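PDB 2PY6: methyltransferase FkbM from Methylobacillus flagellatus KT, which probably acts as an FkbM-family methyltransferase, transferring a methyl group to its substrate by means of a Rossmann-like domain. Local coordinates for residues D161-D166 with N195-C200; R254-E259 with R283-G288; E360-L365 with S385-Y390. All blocks are in the same frame, centred on the assembly; numbering follows the deposited sequence.

Contact 1. Residues D161-D166 with N195-C200; sequences DDWGAD and NFHLTC. With EDO (1,2-ethanediol), chain C.
W163 and H197 are linked through one hydroxyl oxygen, O2 of a bound 1,2-ethanediol, which three protein groups grip. The backbone N of W163 donates to O2 at 2.9 Å in a nearly straight bond (169°). The carbonyl O of D161, which can only accept, is hydrogen-bonded to O2 at 3.2 Å. Ring nitrogen ND1 of H197 lies 2.5 Å from O2, at the edge of its ring and in plane, a length short enough to be read with caution. A chi1 of -63° sets H197 CG beside its backbone N, and the ring lies side by side with W163.

The same imidazole also packs by its faces. W163 CE3 lies over one face, 3.5 Å from H197 CE1. The six-membered ring of W163 is tilted by 22° and slid aside, so overlap is slight. F196 CD2 sits over the centre of the opposite face.

W163 occupies the N-cap position of helix 164-169, and D162 shapes the approach: its OD1 accepts from G164 N at 2.8 Å, an Asx turn. A side chain at G164 would run into that oxygen. Further along, L198 CD2 reaches G164 O at 3.7 Å. R148 pairs with D162 OD2 and also donates to L198 O, and R401 makes a cation-pi contact with W163.

The diol, probably from the crystallisation liquor, is thus the polar link between the N-cap residue and H197. Its single O2 proton can serve D161 O or ND1, not both; if it points at D161 O, ND1 would have to be an N-H donor, and O2 would take protons from W163 N and ND1.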
# COMPACT_ATOMS: atom_id res chain seq x y z
N ASP A 161 -7.34 15.02 28.30
CA ASP A 161 -7.52 15.02 29.75
C ASP A 161 -8.96 14.73 30.16
O ASP A 161 -9.89 14.76 29.34
CB ASP A 161 -7.05 16.35 30.36
CG ASP A 161 -6.50 16.21 31.79
OD1 ASP A 161 -6.70 15.15 32.43
OD2 ASP A 161 -5.85 17.15 32.27
N ASP A 162 -9.13 14.45 31.45
CA ASP A 162 -10.39 14.11 32.07
C ASP A 162 -11.11 15.37 32.44
O ASP A 162 -10.73 16.02 33.40
CB ASP A 162 -10.13 13.28 33.33
CG ASP A 162 -11.40 12.81 34.01
OD1 ASP A 162 -12.53 13.18 33.59
OD2 ASP A 162 -11.26 12.12 35.03
N TRP A 163 -12.21 15.65 31.72
CA TRP A 163 -12.98 16.86 31.95
C TRP A 163 -14.17 16.62 32.85
O TRP A 163 -15.00 17.51 33.00
CB TRP A 163 -13.44 17.46 30.62
CG TRP A 163 -12.29 17.92 29.75
CD1 TRP A 163 -10.97 18.01 30.12
CD2 TRP A 163 -12.36 18.47 28.44
NE1 TRP A 163 -10.23 18.50 29.11
CE2 TRP A 163 -11.05 18.80 28.06
CE3 TRP A 163 -13.39 18.66 27.53
CZ2 TRP A 163 -10.74 19.32 26.81
CZ3 TRP A 163 -13.08 19.20 26.30
CH2 TRP A 163 -11.78 19.52 25.96
N GLY A 164 -14.22 15.44 33.49
CA GLY A 164 -15.33 15.05 34.35
C GLY A 164 -15.72 16.04 35.42
O GLY A 164 -16.88 16.47 35.47
N ALA A 165 -14.76 16.37 36.27
CA ALA A 165 -14.94 17.30 37.41
C ALA A 165 -15.43 18.69 37.01
O ALA A 165 -16.23 19.27 37.71
CB ALA A 165 -13.65 17.42 38.16
N ASP A 166 -14.91 19.21 35.90
CA ASP A 166 -15.33 20.50 35.32
C ASP A 166 -16.80 20.47 34.98
O ASP A 166 -17.53 21.44 35.22
CB ASP A 166 -14.60 20.78 33.99
CG ASP A 166 -13.18 21.27 34.20
OD1 ASP A 166 -12.75 21.33 35.38
OD2 ASP A 166 -12.49 21.60 33.20
N ASN A 195 -21.87 13.15 28.65
CA ASN A 195 -21.84 11.79 29.20
C ASN A 195 -20.51 11.11 28.89
O ASN A 195 -19.98 10.43 29.76
CB ASN A 195 -23.03 10.96 28.76
CG ASN A 195 -24.32 11.43 29.41
OD1 ASN A 195 -24.29 12.16 30.37
ND2 ASN A 195 -25.45 11.04 28.85
N PHE A 196 -19.95 11.28 27.69
CA PHE A 196 -18.61 10.72 27.43
C PHE A 196 -17.55 11.17 28.48
O PHE A 196 -16.82 10.34 29.04
CB PHE A 196 -18.13 11.08 26.05
CG PHE A 196 -16.64 10.88 25.88
CD1 PHE A 196 -16.11 9.62 25.83
CD2 PHE A 196 -15.78 11.98 25.81
CE1 PHE A 196 -14.75 9.44 25.68
CE2 PHE A 196 -14.42 11.81 25.66
CZ PHE A 196 -13.91 10.55 25.58
N HIS A 197 -17.47 12.47 28.71
CA HIS A 197 -16.56 13.05 29.69
C HIS A 197 -16.87 12.59 31.13
O HIS A 197 -15.96 12.32 31.89
CB HIS A 197 -16.54 14.59 29.62
CG HIS A 197 -16.04 15.14 28.31
ND1 HIS A 197 -14.74 15.00 27.89
CD2 HIS A 197 -16.68 15.82 27.33
CE1 HIS A 197 -14.60 15.54 26.69
NE2 HIS A 197 -15.77 16.05 26.33
N LEU A 198 -18.14 12.47 31.50
CA LEU A 198 -18.47 12.02 32.85
C LEU A 198 -18.14 10.53 33.09
O LEU A 198 -17.74 10.16 34.17
CB LEU A 198 -19.94 12.28 33.18
CG LEU A 198 -20.37 13.73 33.33
CD1 LEU A 198 -21.87 13.84 33.38
CD2 LEU A 198 -19.75 14.36 34.54
N THR A 199 -18.32 9.71 32.07
CA THR A 199 -18.20 8.26 32.19
C THR A 199 -16.98 7.60 31.58
O THR A 199 -16.71 6.45 31.92
CB THR A 199 -19.36 7.57 31.48
OG1 THR A 199 -19.28 7.83 30.08
CG2 THR A 199 -20.71 8.06 32.02
N CYS A 200 -16.28 8.31 30.69
CA CYS A 200 -15.13 7.78 29.92
C CYS A 200 -15.57 6.73 28.90
O CYS A 200 -14.76 5.94 28.47
CB CYS A 200 -14.04 7.15 30.81
SG CYS A 200 -13.42 8.16 32.14
C1 EDO C . -13.04 12.01 30.74
O1 EDO C . -13.61 10.75 30.49
C2 EDO C . -12.59 12.65 29.43
O2 EDO C . -12.99 14.03 29.39

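Contact 2. Residues R254-E259 with R283-G288; sequences RVWMIE and RITVHG. With EDO (1,2-ethanediol), chain D.
V255 and T285 lie on adjacent parallel strands, whose axes approach to 4.7 Å at 19°. Backbone bonds alternate along the pair: V255 N to R283 O, T285 N to V255 O, M257 N to T285 O, H287 N to M257 O and E259 N to H287 O.

The polar side chains centre on T285 OG1. R254 grips it end-on, with NH1 at 2.9 Å and NH2 at 3.2 Å, both close to the guanidinium plane. NH1 also donates to R283 O from the face opposite V255 N, so that carbonyl has two donors. H287 NE2 is a third partner of OG1, at 2.8 Å.

Among the rings, W256 CD1 meets H287 NE2 at 3.6 Å, and R254 CG lies over one face of the indole, toward its rim; the indole NE1 is bonded to D333. On the other face of the sheet the contacts are apolar: V255 CB against I284 CG1, and the selenium of M257, a selenomethionine, 4.1 Å from I284 CG2.

E259, just past the strand, binds S236 N; class I methyltransferases commonly use an acidic residue here for the cofactor ribose. Strand 229-233 flanks 254-258 on its other side, and helix 262-274, the crossover of this beta-alpha-beta unit, covers M257, I284 and V286.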
# COMPACT_ATOMS: atom_id res chain seq x y z
N ARG A 254 -16.68 35.61 -1.75
CA ARG A 254 -15.40 35.91 -1.14
C ARG A 254 -15.00 34.88 -0.12
O ARG A 254 -15.85 34.31 0.56
CB ARG A 254 -15.52 37.26 -0.45
CG ARG A 254 -14.25 38.01 -0.12
CD ARG A 254 -13.42 38.44 -1.30
NE ARG A 254 -12.31 39.30 -0.83
CZ ARG A 254 -11.22 38.87 -0.19
NH1 ARG A 254 -11.01 37.57 0.05
NH2 ARG A 254 -10.32 39.76 0.20
N VAL A 255 -13.69 34.61 -0.04
CA VAL A 255 -13.17 33.80 1.05
C VAL A 255 -11.93 34.45 1.63
O VAL A 255 -10.99 34.72 0.92
CB VAL A 255 -12.87 32.34 0.63
CG1 VAL A 255 -12.24 31.58 1.79
CG2 VAL A 255 -14.17 31.64 0.17
N TRP A 256 -11.95 34.71 2.93
CA TRP A 256 -10.78 35.19 3.66
C TRP A 256 -10.27 34.04 4.50
O TRP A 256 -10.90 33.64 5.47
CB TRP A 256 -11.13 36.31 4.61
CG TRP A 256 -11.72 37.52 4.00
CD1 TRP A 256 -11.04 38.59 3.50
CD2 TRP A 256 -13.11 37.82 3.91
NE1 TRP A 256 -11.93 39.54 3.08
CE2 TRP A 256 -13.21 39.11 3.34
CE3 TRP A 256 -14.29 37.15 4.29
CZ2 TRP A 256 -14.43 39.74 3.11
CZ3 TRP A 256 -15.49 37.76 4.06
CH2 TRP A 256 -15.57 39.04 3.45
N MSE A 257 -9.13 33.48 4.11
CA MSE A 257 -8.51 32.39 4.83
C MSE A 257 -7.45 32.92 5.82
O MSE A 257 -6.50 33.58 5.40
CB MSE A 257 -7.87 31.41 3.84
CG MSE A 257 -8.82 30.79 2.85
SE MSE A 257 -8.00 29.41 1.77
CE MSE A 257 -8.07 28.17 2.61
N ILE A 258 -7.62 32.59 7.10
CA ILE A 258 -6.74 33.05 8.20
C ILE A 258 -6.02 31.86 8.82
O ILE A 258 -6.66 30.97 9.36
CB ILE A 258 -7.54 33.79 9.30
CG1 ILE A 258 -8.45 34.88 8.67
CG2 ILE A 258 -6.61 34.40 10.37
CD1 ILE A 258 -9.37 35.51 9.67
N GLU A 259 -4.68 31.85 8.73
CA GLU A 259 -3.91 30.76 9.27
C GLU A 259 -2.50 31.25 9.69
O GLU A 259 -1.79 31.76 8.83
CB GLU A 259 -3.80 29.68 8.18
CG GLU A 259 -2.81 28.57 8.50
CD GLU A 259 -3.19 27.80 9.74
OE1 GLU A 259 -4.41 27.45 9.91
OE2 GLU A 259 -2.27 27.48 10.52
N ARG A 283 -11.22 35.77 -5.74
CA ARG A 283 -12.07 36.04 -4.58
C ARG A 283 -11.53 35.47 -3.28
O ARG A 283 -12.11 35.68 -2.23
CB ARG A 283 -13.47 35.49 -4.83
CG ARG A 283 -14.15 36.08 -6.03
CD ARG A 283 -15.32 35.23 -6.45
NE ARG A 283 -15.91 35.72 -7.69
CZ ARG A 283 -16.80 35.07 -8.44
NH1 ARG A 283 -17.25 33.85 -8.10
NH2 ARG A 283 -17.25 35.64 -9.55
N ILE A 284 -10.40 34.77 -3.35
CA ILE A 284 -9.82 34.13 -2.19
C ILE A 284 -8.55 34.83 -1.80
O ILE A 284 -7.69 35.02 -2.65
CB ILE A 284 -9.40 32.63 -2.50
CG1 ILE A 284 -10.60 31.77 -2.92
CG2 ILE A 284 -8.78 31.99 -1.31
CD1 ILE A 284 -10.22 30.62 -3.85
N THR A 285 -8.41 35.19 -0.52
CA THR A 285 -7.14 35.70 0.00
C THR A 285 -6.71 34.92 1.24
O THR A 285 -7.52 34.40 2.01
CB THR A 285 -7.18 37.19 0.36
OG1 THR A 285 -8.30 37.43 1.20
CG2 THR A 285 -7.23 38.06 -0.89
N VAL A 286 -5.40 34.87 1.42
CA VAL A 286 -4.79 34.19 2.56
C VAL A 286 -4.13 35.24 3.46
O VAL A 286 -3.45 36.14 2.99
CB VAL A 286 -3.75 33.16 2.10
CG1 VAL A 286 -3.10 32.47 3.35
CG2 VAL A 286 -4.40 32.14 1.13
N HIS A 287 -4.38 35.12 4.77
CA HIS A 287 -3.88 36.05 5.76
C HIS A 287 -3.09 35.26 6.76
O HIS A 287 -3.69 34.54 7.53
CB HIS A 287 -5.06 36.79 6.41
CG HIS A 287 -5.99 37.38 5.39
ND1 HIS A 287 -5.88 38.66 4.94
CD2 HIS A 287 -7.01 36.82 4.69
CE1 HIS A 287 -6.79 38.89 4.02
NE2 HIS A 287 -7.50 37.79 3.85
N GLY A 288 -1.77 35.39 6.69
CA GLY A 288 -0.80 34.68 7.54
C GLY A 288 -0.66 35.28 8.93
O GLY A 288 0.34 35.85 9.27
C1 EDO D . -2.33 39.20 7.73
O1 EDO D . -1.27 39.65 8.56
C2 EDO D . -2.34 40.10 6.50
O2 EDO D . -3.44 39.84 5.62

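Contact 3. Residues E360-L365 with S385-Y390; sequences EHKPKL and SIRPDY
Y390 OH donates to P363 O at 2.6 Å, in the plane of that carbonyl and at the edge of the tyrosine ring. L365 crosses the tyrosine at about a right angle, its CG 3.6 Å from OH.

K362 slides past Y390 in the opposite direction: chi1 of -164° sets CG anti to the backbone N, where it meets Y390 CE1 at 3.5 Å. The extended chain also crosses R387, and CB lies over one face of the guanidinium, toward its rim, 3.6 Å from R387 NE. The lysine tip faces D389, but NZ stays 4.1 Å from D389 OD2; two waters join it to D389 O and OD2.

R387 is held by D389 through a side-on salt bridge: NE meets OD1 at 2.8 Å and NH2 meets OD2 at 2.9 Å. Its NH1 binds S359 O, near the end of helix 355-361. An alanine at R387 would probably leave the D389 carboxylate without its two-nitrogen partner, less firmly held, and S359 O without the NH1 bond.

The type I turn R387-Y390 docks beside the link from helix 355-361 to strand 364-368, at the end of the Rossmann-like sheet where its parallel strands begin.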
# COMPACT_ATOMS: atom_id res chain seq x y z
N GLU A 360 -23.28 43.13 13.95
CA GLU A 360 -23.90 43.93 12.91
C GLU A 360 -24.56 43.16 11.77
O GLU A 360 -25.59 43.58 11.29
CB GLU A 360 -22.89 44.91 12.33
CG GLU A 360 -22.40 45.92 13.34
CD GLU A 360 -21.30 46.84 12.77
OE1 GLU A 360 -21.08 46.86 11.53
OE2 GLU A 360 -20.65 47.53 13.58
N HIS A 361 -23.98 42.02 11.39
CA HIS A 361 -24.47 41.25 10.23
C HIS A 361 -25.04 39.84 10.42
O HIS A 361 -25.54 39.25 9.46
CB HIS A 361 -23.36 41.20 9.21
CG HIS A 361 -22.90 42.56 8.80
ND1 HIS A 361 -23.70 43.40 8.06
CD2 HIS A 361 -21.75 43.24 9.05
CE1 HIS A 361 -23.06 44.54 7.87
NE2 HIS A 361 -21.88 44.47 8.47
N LYS A 362 -24.92 39.30 11.63
CA LYS A 362 -25.44 38.01 11.96
C LYS A 362 -25.08 36.96 10.92
O LYS A 362 -25.96 36.33 10.33
CB LYS A 362 -26.95 38.06 12.14
CG LYS A 362 -27.54 36.84 12.86
CD LYS A 362 -29.04 36.79 12.74
CE LYS A 362 -29.60 35.49 13.20
NZ LYS A 362 -31.00 35.42 12.80
N PRO A 363 -23.79 36.75 10.71
CA PRO A 363 -23.47 35.71 9.77
C PRO A 363 -23.73 34.33 10.41
O PRO A 363 -23.81 34.21 11.65
CB PRO A 363 -21.99 35.91 9.54
CG PRO A 363 -21.50 36.56 10.74
CD PRO A 363 -22.61 37.34 11.33
N LYS A 364 -23.89 33.32 9.57
CA LYS A 364 -23.95 31.96 10.05
C LYS A 364 -22.59 31.69 10.69
O LYS A 364 -21.57 32.27 10.26
CB LYS A 364 -24.17 30.97 8.91
CG LYS A 364 -25.46 31.07 8.17
CD LYS A 364 -25.56 30.04 7.02
CE LYS A 364 -24.61 30.28 5.87
NZ LYS A 364 -24.96 31.50 5.15
N LEU A 365 -22.56 30.86 11.72
CA LEU A 365 -21.30 30.51 12.37
C LEU A 365 -21.21 29.02 12.56
O LEU A 365 -22.21 28.35 12.92
CB LEU A 365 -21.17 31.17 13.77
CG LEU A 365 -21.45 32.67 13.95
CD1 LEU A 365 -21.47 33.03 15.43
CD2 LEU A 365 -20.42 33.52 13.23
N SER A 385 -24.48 37.31 23.84
CA SER A 385 -24.42 38.60 24.49
C SER A 385 -24.25 39.71 23.44
O SER A 385 -24.58 40.86 23.69
CB SER A 385 -23.25 38.64 25.51
OG SER A 385 -21.98 38.80 24.87
N ILE A 386 -23.73 39.38 22.27
CA ILE A 386 -23.54 40.38 21.23
C ILE A 386 -24.55 40.27 20.08
O ILE A 386 -24.71 41.21 19.31
CB ILE A 386 -22.09 40.37 20.66
CG1 ILE A 386 -21.74 39.02 20.03
CG2 ILE A 386 -21.10 40.79 21.76
CD1 ILE A 386 -20.49 39.06 19.17
N ARG A 387 -25.20 39.12 19.96
CA ARG A 387 -26.19 38.88 18.93
C ARG A 387 -27.18 37.85 19.50
O ARG A 387 -27.08 36.64 19.19
CB ARG A 387 -25.50 38.34 17.69
CG ARG A 387 -26.42 38.21 16.51
CD ARG A 387 -26.68 39.56 15.89
NE ARG A 387 -28.00 39.60 15.26
CZ ARG A 387 -28.43 40.60 14.50
NH1 ARG A 387 -27.62 41.59 14.16
NH2 ARG A 387 -29.65 40.54 14.00
N PRO A 388 -28.10 38.31 20.37
CA PRO A 388 -29.00 37.38 21.08
C PRO A 388 -30.09 36.65 20.28
O PRO A 388 -30.64 35.69 20.80
CB PRO A 388 -29.65 38.26 22.18
CG PRO A 388 -29.46 39.63 21.79
CD PRO A 388 -28.32 39.71 20.77
N ASP A 389 -30.36 37.05 19.04
CA ASP A 389 -31.40 36.43 18.21
C ASP A 389 -30.95 35.18 17.42
O ASP A 389 -31.70 34.68 16.58
CB ASP A 389 -32.04 37.47 17.25
CG ASP A 389 -31.06 37.98 16.18
OD1 ASP A 389 -29.85 37.73 16.28
OD2 ASP A 389 -31.53 38.66 15.25
N TYR A 390 -29.73 34.70 17.66
CA TYR A 390 -29.27 33.49 16.97
C TYR A 390 -29.98 32.24 17.46
O TYR A 390 -30.33 32.12 18.63
CB TYR A 390 -27.80 33.22 17.22
CG TYR A 390 -26.78 33.87 16.33
CD1 TYR A 390 -26.73 33.57 14.98
CD2 TYR A 390 -25.78 34.69 16.85
CE1 TYR A 390 -25.74 34.11 14.16
CE2 TYR A 390 -24.80 35.24 16.05
CZ TYR A 390 -24.77 34.93 14.70
OH TYR A 390 -23.78 35.46 13.90
O HOH W 1 -31.92 33.30 14.24
O HOH W 2 -32.72 37.79 13.14

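Overall arrangement
From the N terminus the three contacts come in series; none nests within or crosses another. Contact 1 closes an almost wholly helical loop, returning the end of helix 184-199 to the start of helix 164-169. Contact 2 closes the 254-288 beta-alpha-beta unit at the strand 284-287 border of the seven-stranded sheet. Contact 3 closes the strand-and-helix excursion from 360 to 390, beside strand 364-368 of that same sheet. Contacts 2 and 3 therefore share a sheet, with nearest atoms about 9 Å apart. Contact 1 stands about 19 Å from each by nearest atoms, and lies across the chain's centre from contact 2.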